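PDB 6WT9: c-di-GMP synthase from Capnocytophaga granulosa, which makes cyclic di-GMP from two molecules of GTP, as the second-messenger synthase of a bacterial CBASS antiphage defence system. Local coordinates for residues A[59-64]-A[80-85]; A[65-70]-A[187-192]; A[69-74]-A[100-105]; A[152-157]-A[213-218]. All blocks are in the same frame, centred on the assembly; numbering follows the deposited sequence.

Contact 1 of 4, residues A[59-64]-A[80-85]; sequences KSREAG and YQYQGS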
loop_
_atom_site.group_PDB
_atom_site.type_symbol
_atom_site.label_atom_id
_atom_site.label_comp_id
_atom_site.label_asym_id
_atom_site.label_seq_id
_atom_site.Cartn_x
_atom_site.Cartn_y
_atom_site.Cartn_z
ATOM N N LYS A 59 -2.171 2.598 15.791
ATOM C CA LYS A 59 -1.376 1.606 16.505
ATOM C C LYS A 59 -0.280 1.024 15.620
ATOM O O LYS A 59 0.806 0.699 16.113
ATOM C CB LYS A 59 -2.276 0.496 17.048
ATOM C CG LYS A 59 -3.389 1.006 17.951
ATOM C CD LYS A 59 -4.175 -0.131 18.584
ATOM C CE LYS A 59 -3.361 -0.851 19.647
ATOM N NZ LYS A 59 -4.182 -1.851 20.389
ATOM N N SER A 60 -0.540 0.886 14.319
ATOM C CA SER A 60 0.510 0.448 13.407
ATOM C C SER A 60 1.611 1.494 13.307
ATOM O O SER A 60 2.799 1.153 13.272
ATOM C CB SER A 60 -0.078 0.149 12.029
ATOM O OG SER A 60 -1.023 -0.905 12.096
ATOM N N ARG A 61 1.235 2.774 13.265
ATOM C CA ARG A 61 2.234 3.836 13.270
ATOM C C ARG A 61 2.940 3.927 14.616
ATOM O O ARG A 61 4.115 4.302 14.676
ATOM C CB ARG A 61 1.581 5.171 12.916
ATOM C CG ARG A 61 2.451 6.076 12.061
ATOM C CD ARG A 61 1.789 7.422 11.801
ATOM N NE ARG A 61 2.557 8.232 10.860
ATOM C CZ ARG A 61 3.643 8.931 11.184
ATOM N NH1 ARG A 61 4.098 8.918 12.430
ATOM N NH2 ARG A 61 4.277 9.639 10.260
ATOM N N GLU A 62 2.241 3.582 15.701
ATOM C CA GLU A 62 2.848 3.625 17.028
ATOM C C GLU A 62 3.886 2.521 17.199
ATOM O O GLU A 62 4.914 2.726 17.856
ATOM C CB GLU A 62 1.760 3.519 18.098
ATOM C CG GLU A 62 2.280 3.431 19.522
ATOM C CD GLU A 62 1.162 3.341 20.543
ATOM O OE1 GLU A 62 0.015 3.704 20.204
ATOM O OE2 GLU A 62 1.430 2.906 21.683
ATOM N N ALA A 63 3.635 1.344 16.618
ATOM C CA ALA A 63 4.608 0.259 16.698
ATOM C C ALA A 63 5.902 0.628 15.982
ATOM O O ALA A 63 6.998 0.310 16.457
ATOM C CB ALA A 63 4.016 -1.025 16.117
ATOM N N GLY A 64 5.794 1.299 14.833
ATOM C CA GLY A 64 6.985 1.800 14.171
ATOM C C GLY A 64 7.690 2.874 14.973
ATOM O O GLY A 64 8.913 3.015 14.886
ATOM N N TYR A 80 15.011 8.886 10.325
ATOM C CA TYR A 80 13.978 7.862 10.283
ATOM C C TYR A 80 12.779 8.363 9.492
ATOM O O TYR A 80 12.239 9.433 9.790
ATOM C CB TYR A 80 13.552 7.465 11.697
ATOM C CG TYR A 80 14.692 6.966 12.552
ATOM C CD1 TYR A 80 15.055 5.627 12.544
ATOM C CD2 TYR A 80 15.407 7.837 13.367
ATOM C CE1 TYR A 80 16.100 5.166 13.322
ATOM C CE2 TYR A 80 16.455 7.383 14.149
ATOM C CZ TYR A 80 16.795 6.046 14.122
ATOM O OH TYR A 80 17.834 5.585 14.896
ATOM N N GLN A 81 12.372 7.591 8.487
ATOM C CA GLN A 81 11.172 7.860 7.711
ATOM C C GLN A 81 10.353 6.582 7.601
ATOM O O GLN A 81 10.817 5.488 7.934
ATOM C CB GLN A 81 11.504 8.400 6.311
ATOM C CG GLN A 81 12.296 9.698 6.308
ATOM C CD GLN A 81 11.595 10.819 7.051
ATOM O OE1 GLN A 81 10.367 10.867 7.119
ATOM N NE2 GLN A 81 12.380 11.728 7.616
ATOM N N TYR A 82 9.123 6.727 7.123
ATOM C CA TYR A 82 8.212 5.606 6.975
ATOM C C TYR A 82 7.770 5.465 5.526
ATOM O O TYR A 82 7.624 6.454 4.800
ATOM C CB TYR A 82 6.981 5.763 7.880
ATOM C CG TYR A 82 7.306 5.704 9.356
ATOM C CD1 TYR A 82 7.512 6.865 10.088
ATOM C CD2 TYR A 82 7.417 4.486 10.014
ATOM C CE1 TYR A 82 7.812 6.816 11.435
ATOM C CE2 TYR A 82 7.716 4.426 11.361
ATOM C CZ TYR A 82 7.913 5.593 12.066
ATOM O OH TYR A 82 8.212 5.539 13.407
ATOM N N GLN A 83 7.569 4.218 5.112
ATOM C CA GLN A 83 6.962 3.906 3.830
ATOM C C GLN A 83 5.967 2.774 4.041
ATOM O O GLN A 83 5.976 2.102 5.076
ATOM C CB GLN A 83 8.008 3.515 2.776
ATOM C CG GLN A 83 8.641 2.158 3.015
ATOM C CD GLN A 83 9.622 1.761 1.929
ATOM O OE1 GLN A 83 9.803 2.478 0.947
ATOM N NE2 GLN A 83 10.259 0.609 2.101
ATOM N N GLY A 84 5.110 2.571 3.054
ATOM C CA GLY A 84 4.088 1.542 3.117
ATOM C C GLY A 84 2.706 2.109 2.856
ATOM O O GLY A 84 2.487 3.316 2.817
ATOM N N SER A 85 1.760 1.181 2.681
ATOM C CA SER A 85 0.376 1.564 2.415
ATOM C C SER A 85 -0.208 2.408 3.542
ATOM O O SER A 85 -1.109 3.221 3.305
ATOM C CB SER A 85 -0.473 0.312 2.197
ATOM O OG SER A 85 0.016 -0.452 1.109
#
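The hydroxyl of Tyr82 comes within 3.0 Å of the main-chain oxygen of Gly64 (OH to O), the closest polar approach between residues 59-64 and 80-85. Gly64 O lies near the plane of the phenol ring, at its edge. The rest of the approach is made by the same rim: Tyr82 CE2 rests 3.9 Å from Gly64 CA, so the ring meets the helix backbone edge-on. Glycine suits this place because the absence of a side chain lets an aromatic rim settle against the bare helix surface, with the two CA atoms 8.2 Å apart. Tyr82 leaves the strand toward the helix with CG placed opposite its own carbonyl carbon (chi1 -66°), which aims the ring at the helix, and the length of the phenol brings OH to Gly64 O. The aromatic group is buried, and Ile98 and Leu100 of the adjoining strand 98-104 also touch it. Gly84 and Ser85 follow directly on this strand and probably correspond to the Gly-Ser signature of the nucleotidyltransferase superfamily.

Arg61, one turn earlier on the helix, finishes the contact at its outer border. Its long, largely extended chain lets an exposed guanidinium swing back, with one face turned to Tyr82; NH2 stands 4.3 Å from CD1, oblique to the ring. This is a loose approach that leaves the charge at the surface.

Tyrosine serves two environments at once: its carbon rim fills the buried seam between helix and sheet, while its oxygen remains beside a polar backbone atom instead of facing hydrocarbon alone.

Contact 2 of 4, residues A[65-70]-A[187-192]; sequences EKVKLH and VDIVIA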
loop_
_atom_site.group_PDB
_atom_site.type_symbol
_atom_site.label_atom_id
_atom_site.label_comp_id
_atom_site.label_asym_id
_atom_site.label_seq_id
_atom_site.Cartn_x
_atom_site.Cartn_y
_atom_site.Cartn_z
ATOM N N GLU A 65 6.936 3.637 15.767
ATOM C CA GLU A 65 7.538 4.683 16.585
ATOM C C GLU A 65 8.359 4.086 17.722
ATOM O O GLU A 65 9.417 4.619 18.078
ATOM C CB GLU A 65 6.449 5.607 17.128
ATOM C CG GLU A 65 6.961 6.911 17.713
ATOM C CD GLU A 65 7.797 7.699 16.726
ATOM O OE1 GLU A 65 9.030 7.768 16.916
ATOM O OE2 GLU A 65 7.226 8.239 15.755
ATOM N N LYS A 66 7.893 2.977 18.299
ATOM C CA LYS A 66 8.660 2.316 19.349
ATOM C C LYS A 66 9.939 1.702 18.795
ATOM O O LYS A 66 10.978 1.712 19.466
ATOM C CB LYS A 66 7.805 1.250 20.035
ATOM C CG LYS A 66 6.666 1.811 20.875
ATOM C CD LYS A 66 5.836 0.688 21.483
ATOM C CE LYS A 66 4.692 1.230 22.323
ATOM N NZ LYS A 66 5.189 2.013 23.488
ATOM N N VAL A 67 9.883 1.155 17.578
ATOM C CA VAL A 67 11.098 0.659 16.936
ATOM C C VAL A 67 12.091 1.796 16.740
ATOM O O VAL A 67 13.297 1.635 16.963
ATOM C CB VAL A 67 10.756 -0.030 15.601
ATOM C CG1 VAL A 67 12.022 -0.460 14.880
ATOM C CG2 VAL A 67 9.849 -1.223 15.842
ATOM N N LYS A 68 11.595 2.970 16.339
ATOM C CA LYS A 68 12.462 4.128 16.151
ATOM C C LYS A 68 13.177 4.508 17.444
ATOM O O LYS A 68 14.380 4.794 17.433
ATOM C CB LYS A 68 11.639 5.302 15.620
ATOM C CG LYS A 68 12.410 6.595 15.436
ATOM C CD LYS A 68 11.509 7.678 14.861
ATOM C CE LYS A 68 12.215 9.023 14.799
ATOM N NZ LYS A 68 11.332 10.085 14.239
ATOM N N LEU A 69 12.457 4.506 18.569
ATOM C CA LEU A 69 13.066 4.903 19.836
ATOM C C LEU A 69 14.135 3.910 20.275
ATOM O O LEU A 69 15.147 4.303 20.868
ATOM C CB LEU A 69 11.997 5.047 20.919
ATOM C CG LEU A 69 10.968 6.166 20.738
ATOM C CD1 LEU A 69 10.075 6.275 21.966
ATOM C CD2 LEU A 69 11.651 7.495 20.447
ATOM N N HIS A 70 13.926 2.618 20.007
ATOM C CA HIS A 70 14.940 1.627 20.348
ATOM C C HIS A 70 16.190 1.800 19.494
ATOM O O HIS A 70 17.313 1.661 19.993
ATOM C CB HIS A 70 14.376 0.215 20.195
ATOM C CG HIS A 70 13.453 -0.190 21.301
ATOM N ND1 HIS A 70 13.879 -0.352 22.603
ATOM C CD2 HIS A 70 12.128 -0.468 21.301
ATOM C CE1 HIS A 70 12.855 -0.711 23.358
ATOM N NE2 HIS A 70 11.781 -0.788 22.592
ATOM N N VAL A 187 6.709 -4.714 12.245
ATOM C CA VAL A 187 7.444 -3.589 11.676
ATOM C C VAL A 187 8.632 -4.140 10.900
ATOM O O VAL A 187 9.386 -4.973 11.417
ATOM C CB VAL A 187 7.926 -2.600 12.759
ATOM C CG1 VAL A 187 8.724 -1.465 12.128
ATOM C CG2 VAL A 187 6.751 -2.049 13.555
ATOM N N ASP A 188 8.797 -3.685 9.663
ATOM C CA ASP A 188 9.980 -3.986 8.870
ATOM C C ASP A 188 10.923 -2.791 8.907
ATOM O O ASP A 188 10.485 -1.639 8.833
ATOM C CB ASP A 188 9.610 -4.323 7.425
ATOM C CG ASP A 188 8.847 -5.631 7.308
ATOM O OD1 ASP A 188 8.485 -6.204 8.356
ATOM O OD2 ASP A 188 8.614 -6.089 6.169
ATOM N N ILE A 189 12.219 -3.071 9.029
ATOM C CA ILE A 189 13.243 -2.042 9.173
ATOM C C ILE A 189 14.201 -2.167 7.998
ATOM O O ILE A 189 14.819 -3.220 7.805
ATOM C CB ILE A 189 13.991 -2.162 10.512
ATOM C CG1 ILE A 189 13.040 -1.936 11.691
ATOM C CG2 ILE A 189 15.150 -1.178 10.566
ATOM C CD1 ILE A 189 12.374 -3.198 12.212
ATOM N N VAL A 190 14.334 -1.092 7.225
ATOM C CA VAL A 190 15.122 -1.085 5.998
ATOM C C VAL A 190 16.254 -0.075 6.144
ATOM O O VAL A 190 16.031 1.055 6.593
ATOM C CB VAL A 190 14.247 -0.758 4.775
ATOM C CG1 VAL A 190 15.083 -0.735 3.509
ATOM C CG2 VAL A 190 13.113 -1.764 4.651
ATOM N N ILE A 191 17.462 -0.482 5.757
ATOM C CA ILE A 191 18.655 0.353 5.831
ATOM C C ILE A 191 18.923 0.936 4.451
ATOM O O ILE A 191 18.977 0.197 3.461
ATOM C CB ILE A 191 19.865 -0.456 6.330
ATOM C CG1 ILE A 191 19.536 -1.161 7.648
ATOM C CG2 ILE A 191 21.088 0.434 6.477
ATOM C CD1 ILE A 191 19.110 -0.225 8.758
ATOM N N ALA A 192 19.100 2.254 4.377
ATOM C CA ALA A 192 19.270 2.920 3.093
ATOM C C ALA A 192 20.093 4.191 3.275
ATOM O O ALA A 192 20.454 4.571 4.394
ATOM C CB ALA A 192 17.911 3.232 2.455
#
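Val67 drives both branches of its side chain into strand 185-194, one against Val187 and the other against Ile189. Val67 CG1 meets Ile189 tip to tip, 3.7 Å from Ile189 CG1 and 3.8 Å from Ile189 CD1. The second methyl takes the other neighbour: Val67 CG2 packs 3.9 Å from Val187 CB and lies about equally near both Val187 methyls, sitting over the fork of that residue as the two side chains slide past each other in opposite directions. The split follows from the rotamer, with CG1 trans to the backbone nitrogen (chi1 176°) and CG2 trans to the carbonyl carbon, so that the branches diverge toward successive inward-facing strand residues. Beta-branched side chains suit these places: they are compact, bulky close to the backbone, and favourable in a strand.

This tight part is entirely apolar and buried, with Leu161 of helix 147-164 and Ile178 of strand 176-180 touching both Val67 and Ile189. The solvent side of the helix differs sharply. Lys66 and Leu69 are exposed there, and Glu65 points away from the strand, so a single residue of 65-70 supplies practically the whole contact. On the far face of the strand, Asp188 has its CB turned from the helix and its OD1 in a salt bridge with Lys177.

One amphipathic helix thus lies on a strand whose alternate residues face it, the alpha-on-beta packing at the core of the nucleotidyltransferase domain, in which a mixed sheet carries helices against its face.

Contact 3 of 4, residues A[69-74]-A[100-105]; sequences LHLQDI and LLVISD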
loop_
_atom_site.group_PDB
_atom_site.type_symbol
_atom_site.label_atom_id
_atom_site.label_comp_id
_atom_site.label_asym_id
_atom_site.label_seq_id
_atom_site.Cartn_x
_atom_site.Cartn_y
_atom_site.Cartn_z
ATOM N N LEU A 69 12.457 4.506 18.569
ATOM C CA LEU A 69 13.066 4.903 19.836
ATOM C C LEU A 69 14.135 3.910 20.275
ATOM O O LEU A 69 15.147 4.303 20.868
ATOM C CB LEU A 69 11.997 5.047 20.919
ATOM C CG LEU A 69 10.968 6.166 20.738
ATOM C CD1 LEU A 69 10.075 6.275 21.966
ATOM C CD2 LEU A 69 11.651 7.495 20.447
ATOM N N HIS A 70 13.926 2.618 20.007
ATOM C CA HIS A 70 14.940 1.627 20.348
ATOM C C HIS A 70 16.190 1.800 19.494
ATOM O O HIS A 70 17.313 1.661 19.993
ATOM C CB HIS A 70 14.376 0.215 20.195
ATOM C CG HIS A 70 13.453 -0.190 21.301
ATOM N ND1 HIS A 70 13.879 -0.352 22.603
ATOM C CD2 HIS A 70 12.128 -0.468 21.301
ATOM C CE1 HIS A 70 12.855 -0.711 23.358
ATOM N NE2 HIS A 70 11.781 -0.788 22.592
ATOM N N LEU A 71 16.017 2.102 18.205
ATOM C CA LEU A 71 17.171 2.312 17.338
ATOM C C LEU A 71 17.895 3.612 17.668
ATOM O O LEU A 71 19.110 3.712 17.461
ATOM C CB LEU A 71 16.734 2.298 15.874
ATOM C CG LEU A 71 16.227 0.949 15.365
ATOM C CD1 LEU A 71 15.848 1.029 13.891
ATOM C CD2 LEU A 71 17.275 -0.130 15.593
ATOM N N GLN A 72 17.177 4.611 18.181
ATOM C CA GLN A 72 17.811 5.848 18.620
ATOM C C GLN A 72 18.671 5.661 19.862
ATOM O O GLN A 72 19.294 6.627 20.313
ATOM C CB GLN A 72 16.751 6.920 18.878
ATOM C CG GLN A 72 16.138 7.488 17.608
ATOM C CD GLN A 72 15.018 8.470 17.886
ATOM O OE1 GLN A 72 14.417 8.456 18.959
ATOM N NE2 GLN A 72 14.735 9.334 16.918
ATOM N N ASP A 73 18.713 4.455 20.421
ATOM C CA ASP A 73 19.601 4.130 21.525
ATOM C C ASP A 73 20.930 3.545 21.065
ATOM O O ASP A 73 21.776 3.243 21.912
ATOM C CB ASP A 73 18.920 3.143 22.482
ATOM C CG ASP A 73 17.758 3.761 23.234
ATOM O OD1 ASP A 73 17.539 4.983 23.099
ATOM O OD2 ASP A 73 17.061 3.023 23.964
ATOM N N ILE A 74 21.144 3.375 19.757
ATOM C CA ILE A 74 22.350 2.692 19.297
ATOM C C ILE A 74 22.854 3.241 17.965
ATOM O O ILE A 74 24.042 3.112 17.647
ATOM C CB ILE A 74 22.106 1.172 19.216
ATOM C CG1 ILE A 74 23.427 0.417 19.048
ATOM C CG2 ILE A 74 21.139 0.837 18.088
ATOM C CD1 ILE A 74 23.275 -1.088 19.035
ATOM N N LEU A 100 9.903 0.908 8.396
ATOM C CA LEU A 100 10.704 1.981 8.965
ATOM C C LEU A 100 12.006 2.079 8.183
ATOM O O LEU A 100 12.804 1.135 8.184
ATOM C CB LEU A 100 10.984 1.728 10.446
ATOM C CG LEU A 100 11.961 2.700 11.104
ATOM C CD1 LEU A 100 11.367 4.097 11.153
ATOM C CD2 LEU A 100 12.343 2.216 12.490
ATOM N N LEU A 101 12.213 3.213 7.518
ATOM C CA LEU A 101 13.428 3.450 6.750
ATOM C C LEU A 101 14.476 4.122 7.628
ATOM O O LEU A 101 14.184 5.113 8.306
ATOM C CB LEU A 101 13.132 4.312 5.523
ATOM C CG LEU A 101 12.390 3.623 4.377
ATOM C CD1 LEU A 101 11.983 4.630 3.321
ATOM C CD2 LEU A 101 13.264 2.547 3.767
ATOM N N VAL A 102 15.688 3.576 7.616
ATOM C CA VAL A 102 16.821 4.127 8.354
ATOM C C VAL A 102 17.799 4.660 7.315
ATOM O O VAL A 102 18.530 3.893 6.680
ATOM C CB VAL A 102 17.477 3.083 9.265
ATOM C CG1 VAL A 102 18.584 3.720 10.086
ATOM C CG2 VAL A 102 16.436 2.430 10.167
ATOM N N ILE A 103 17.818 5.978 7.137
ATOM C CA ILE A 103 18.541 6.621 6.047
ATOM C C ILE A 103 19.729 7.377 6.626
ATOM O O ILE A 103 19.567 8.197 7.537
ATOM C CB ILE A 103 17.621 7.562 5.250
ATOM C CG1 ILE A 103 16.246 6.918 5.064
ATOM C CG2 ILE A 103 18.238 7.896 3.899
ATOM C CD1 ILE A 103 15.250 7.791 4.330
ATOM N N SER A 104 20.919 7.108 6.089
ATOM C CA SER A 104 22.129 7.765 6.564
ATOM C C SER A 104 22.184 9.214 6.097
ATOM O O SER A 104 21.833 9.532 4.958
ATOM C CB SER A 104 23.371 7.019 6.074
ATOM O OG SER A 104 23.495 5.757 6.703
ATOM N N ASP A 105 22.645 10.093 6.988
ATOM C CA ASP A 105 22.782 11.513 6.691
ATOM C C ASP A 105 23.984 11.828 5.810
ATOM O O ASP A 105 24.256 13.008 5.563
ATOM C CB ASP A 105 22.886 12.312 7.993
ATOM C CG ASP A 105 21.772 11.987 8.964
ATOM O OD1 ASP A 105 20.893 11.176 8.606
ATOM O OD2 ASP A 105 21.778 12.538 10.085
#
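Leu71 lays a single methyl, CD1, over two side chains of strand 98-104 at once. That methyl is 4.0 Å from Leu100 CD2 and stands at the same separation from CG2 of Val102, so it fits between residues that project from the same side of the strand. The two approaches differ in direction. Leu100 reaches toward Leu71 to meet it end to end, whereas Val102, shorter and branched at CB, crosses it at a slant. Leu71 has CG set opposite its carbonyl carbon (chi1 -67°), and a nearly straight second torsion extends CD1 toward the sheet. Leucine suits this place at the end of the helix because it has the length to span a backbone separation of 9.2 Å between the CA atoms of Leu71 and Val102. The contact is small and wholly apolar, but all three residues are buried.

The helix ends at Leu71. Strand 98-104 runs between strand 78-83, antiparallel to it, and strand 185-194, parallel to it. Tyr80 of the first also touches Leu71, and Ile189 and Ile191 of the second flank Val102, while the other methyl of Leu71, CD2, packs near Ser157 OG of helix 147-164.

Contact 4 of 4, residues A[152-157]-A[213-218]; sequences NNRLLS and QIYNKR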
loop_
_atom_site.group_PDB
_atom_site.type_symbol
_atom_site.label_atom_id
_atom_site.label_comp_id
_atom_site.label_asym_id
_atom_site.label_seq_id
_atom_site.Cartn_x
_atom_site.Cartn_y
_atom_site.Cartn_z
ATOM N N ASN A 152 27.274 -1.149 8.970
ATOM C CA ASN A 152 27.311 -0.948 10.417
ATOM C C ASN A 152 25.909 -0.732 10.978
ATOM O O ASN A 152 25.533 -1.335 11.991
ATOM C CB ASN A 152 28.223 0.235 10.752
ATOM C CG ASN A 152 28.201 0.593 12.228
ATOM O OD1 ASN A 152 28.631 -0.190 13.075
ATOM N ND2 ASN A 152 27.713 1.788 12.540
ATOM N N ASN A 153 25.119 0.127 10.328
ATOM C CA ASN A 153 23.753 0.371 10.784
ATOM C C ASN A 153 22.906 -0.892 10.724
ATOM O O ASN A 153 22.032 -1.090 11.576
ATOM C CB ASN A 153 23.107 1.480 9.953
ATOM C CG ASN A 153 23.668 2.850 10.275
ATOM O OD1 ASN A 153 24.227 3.065 11.351
ATOM N ND2 ASN A 153 23.520 3.786 9.344
ATOM N N ARG A 154 23.146 -1.754 9.735
ATOM C CA ARG A 154 22.399 -3.004 9.645
ATOM C C ARG A 154 22.765 -3.944 10.788
ATOM O O ARG A 154 21.887 -4.546 11.415
ATOM C CB ARG A 154 22.656 -3.670 8.292
ATOM C CG ARG A 154 22.008 -5.037 8.125
ATOM C CD ARG A 154 20.501 -4.964 8.305
ATOM N NE ARG A 154 19.796 -5.938 7.474
ATOM C CZ ARG A 154 19.446 -7.156 7.876
ATOM N NH1 ARG A 154 19.736 -7.560 9.102
ATOM N NH2 ARG A 154 18.807 -7.970 7.050
ATOM N N LEU A 155 24.063 -4.075 11.078
ATOM C CA LEU A 155 24.492 -4.948 12.166
ATOM C C LEU A 155 24.069 -4.398 13.524
ATOM O O LEU A 155 23.665 -5.160 14.409
ATOM C CB LEU A 155 26.008 -5.143 12.114
ATOM C CG LEU A 155 26.547 -5.956 10.935
ATOM C CD1 LEU A 155 28.066 -5.918 10.910
ATOM C CD2 LEU A 155 26.046 -7.391 10.999
ATOM N N LEU A 156 24.152 -3.078 13.709
ATOM C CA LEU A 156 23.741 -2.491 14.981
ATOM C C LEU A 156 22.235 -2.594 15.174
ATOM O O LEU A 156 21.762 -2.802 16.298
ATOM C CB LEU A 156 24.193 -1.032 15.060
ATOM C CG LEU A 156 25.691 -0.783 15.247
ATOM C CD1 LEU A 156 25.995 0.705 15.196
ATOM C CD2 LEU A 156 26.175 -1.384 16.557
ATOM N N SER A 157 21.466 -2.444 14.093
ATOM C CA SER A 157 20.023 -2.624 14.191
ATOM C C SER A 157 19.674 -4.064 14.546
ATOM O O SER A 157 18.727 -4.310 15.300
ATOM C CB SER A 157 19.349 -2.212 12.882
ATOM O OG SER A 157 19.636 -0.860 12.564
ATOM N N GLN A 213 18.605 4.560 -1.823
ATOM C CA GLN A 213 19.241 3.335 -2.291
ATOM C C GLN A 213 19.264 2.344 -1.138
ATOM O O GLN A 213 19.895 2.602 -0.107
ATOM C CB GLN A 213 20.654 3.616 -2.810
ATOM C CG GLN A 213 20.679 4.597 -3.978
ATOM C CD GLN A 213 22.083 4.947 -4.433
ATOM O OE1 GLN A 213 22.456 4.695 -5.578
ATOM N NE2 GLN A 213 22.864 5.541 -3.539
ATOM N N ILE A 214 18.572 1.221 -1.310
ATOM C CA ILE A 214 18.421 0.237 -0.246
ATOM C C ILE A 214 19.719 -0.538 -0.082
ATOM O O ILE A 214 20.342 -0.953 -1.066
ATOM C CB ILE A 214 17.245 -0.706 -0.554
ATOM C CG1 ILE A 214 15.976 0.102 -0.836
ATOM C CG2 ILE A 214 17.027 -1.688 0.590
ATOM C CD1 ILE A 214 15.563 1.008 0.300
ATOM N N TYR A 215 20.132 -0.739 1.166
ATOM C CA TYR A 215 21.323 -1.528 1.440
ATOM C C TYR A 215 21.008 -3.013 1.309
ATOM O O TYR A 215 20.000 -3.493 1.836
ATOM C CB TYR A 215 21.869 -1.229 2.832
ATOM C CG TYR A 215 23.007 -2.142 3.222
ATOM C CD1 TYR A 215 24.229 -2.072 2.568
ATOM C CD2 TYR A 215 22.857 -3.080 4.236
ATOM C CE1 TYR A 215 25.274 -2.907 2.915
ATOM C CE2 TYR A 215 23.897 -3.919 4.591
ATOM C CZ TYR A 215 25.103 -3.828 3.926
ATOM O OH TYR A 215 26.144 -4.658 4.271
ATOM N N ASN A 216 21.874 -3.736 0.608
ATOM C CA ASN A 216 21.723 -5.169 0.387
ATOM C C ASN A 216 22.813 -5.882 1.178
ATOM O O ASN A 216 23.986 -5.853 0.794
ATOM C CB ASN A 216 21.804 -5.498 -1.101
ATOM C CG ASN A 216 21.346 -6.907 -1.415
ATOM O OD1 ASN A 216 21.652 -7.852 -0.688
ATOM N ND2 ASN A 216 20.602 -7.055 -2.505
ATOM N N LYS A 217 22.420 -6.519 2.284
ATOM C CA LYS A 217 23.383 -7.229 3.119
ATOM C C LYS A 217 24.038 -8.380 2.368
ATOM O O LYS A 217 25.209 -8.695 2.610
ATOM C CB LYS A 217 22.689 -7.738 4.384
ATOM C CG LYS A 217 23.582 -8.474 5.369
ATOM C CD LYS A 217 22.758 -9.001 6.535
ATOM C CE LYS A 217 23.619 -9.720 7.556
ATOM N NZ LYS A 217 22.806 -10.229 8.696
ATOM N N ARG A 218 23.306 -9.005 1.443
ATOM C CA ARG A 218 23.830 -10.171 0.740
ATOM C C ARG A 218 24.964 -9.793 -0.205
ATOM O O ARG A 218 25.981 -10.495 -0.272
ATOM C CB ARG A 218 22.695 -10.866 -0.014
ATOM C CG ARG A 218 23.136 -11.819 -1.107
ATOM C CD ARG A 218 22.840 -11.231 -2.473
ATOM N NE ARG A 218 21.566 -10.516 -2.487
ATOM C CZ ARG A 218 20.384 -11.095 -2.663
ATOM N NH1 ARG A 218 20.305 -12.406 -2.841
ATOM N NH2 ARG A 218 19.278 -10.362 -2.658
HETATM O O HOH W 1 19.988 -4.536 5.106
#
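Arg154 and Lys217 cross at about a right angle, the lysine chain passing over one face of the guanidinium. Lys217 CD lies 4.0 Å above that plane, over its centre, so hydrocarbon rather than charge covers the flat group. Extended beyond CG, Lys217 carries NZ to 4.1 Å from Arg154 NH1. These like charges are tolerated, probably because Glu158 OE2 forms salt bridges with both atoms.

Tyr215 takes the other end of the arginine. Its CE2 lies 3.9 Å from Arg154 CB; the ring and guanidinium planes are 80° apart, and it is the CB and CG of Arg154, not the guanidinium, that touch the ring. With its chain bent at chi2 (58°) and chi3, Arg154 can keep that root beside the ring while its head turns to Lys217. Water 1, at the edge of the guanidinium and in its plane, accepts a bond from Arg154 NE at 2.8 Å and makes a weak one to Tyr215 O.

On the helix, Ser157 OG donates to Asn153 O at 2.6 Å, a bond back along one turn. The Tyr215 hydroxyl bonds to Asn220 OD1, in the connection to strand 221-226. The contact thus joins helix 147-164 to strand 212-216 and the residues after it, with Glu158 pairing both basic ends, beside the antiparallel hairpin of strands 212-216 and 221-226 at the margin of the nucleotidyltransferase sheet.

Contacts 1, 2 and 3 follow one another along helix 54-71, their centres 8 Å (1 to 2), 6 Å (2 to 3) and 13 Å (1 to 3) apart, and each reaches a different strand of one mixed sheet: 78-83, 185-194 and 98-104, the last lying between the other two. Contact 4 joins helix 147-164 to strand 212-216, which pairs with 185-194; its centre is 12 Å from those of contacts 2 and 3 and 19 Å from that of contact 1. Along the chain contact 1 crosses contacts 2 and 3, and contact 2 crosses contact 4, which opens after contacts 1 and 3 have closed. The nucleotidyltransferase sheet and its two helices thus form one interlocked unit.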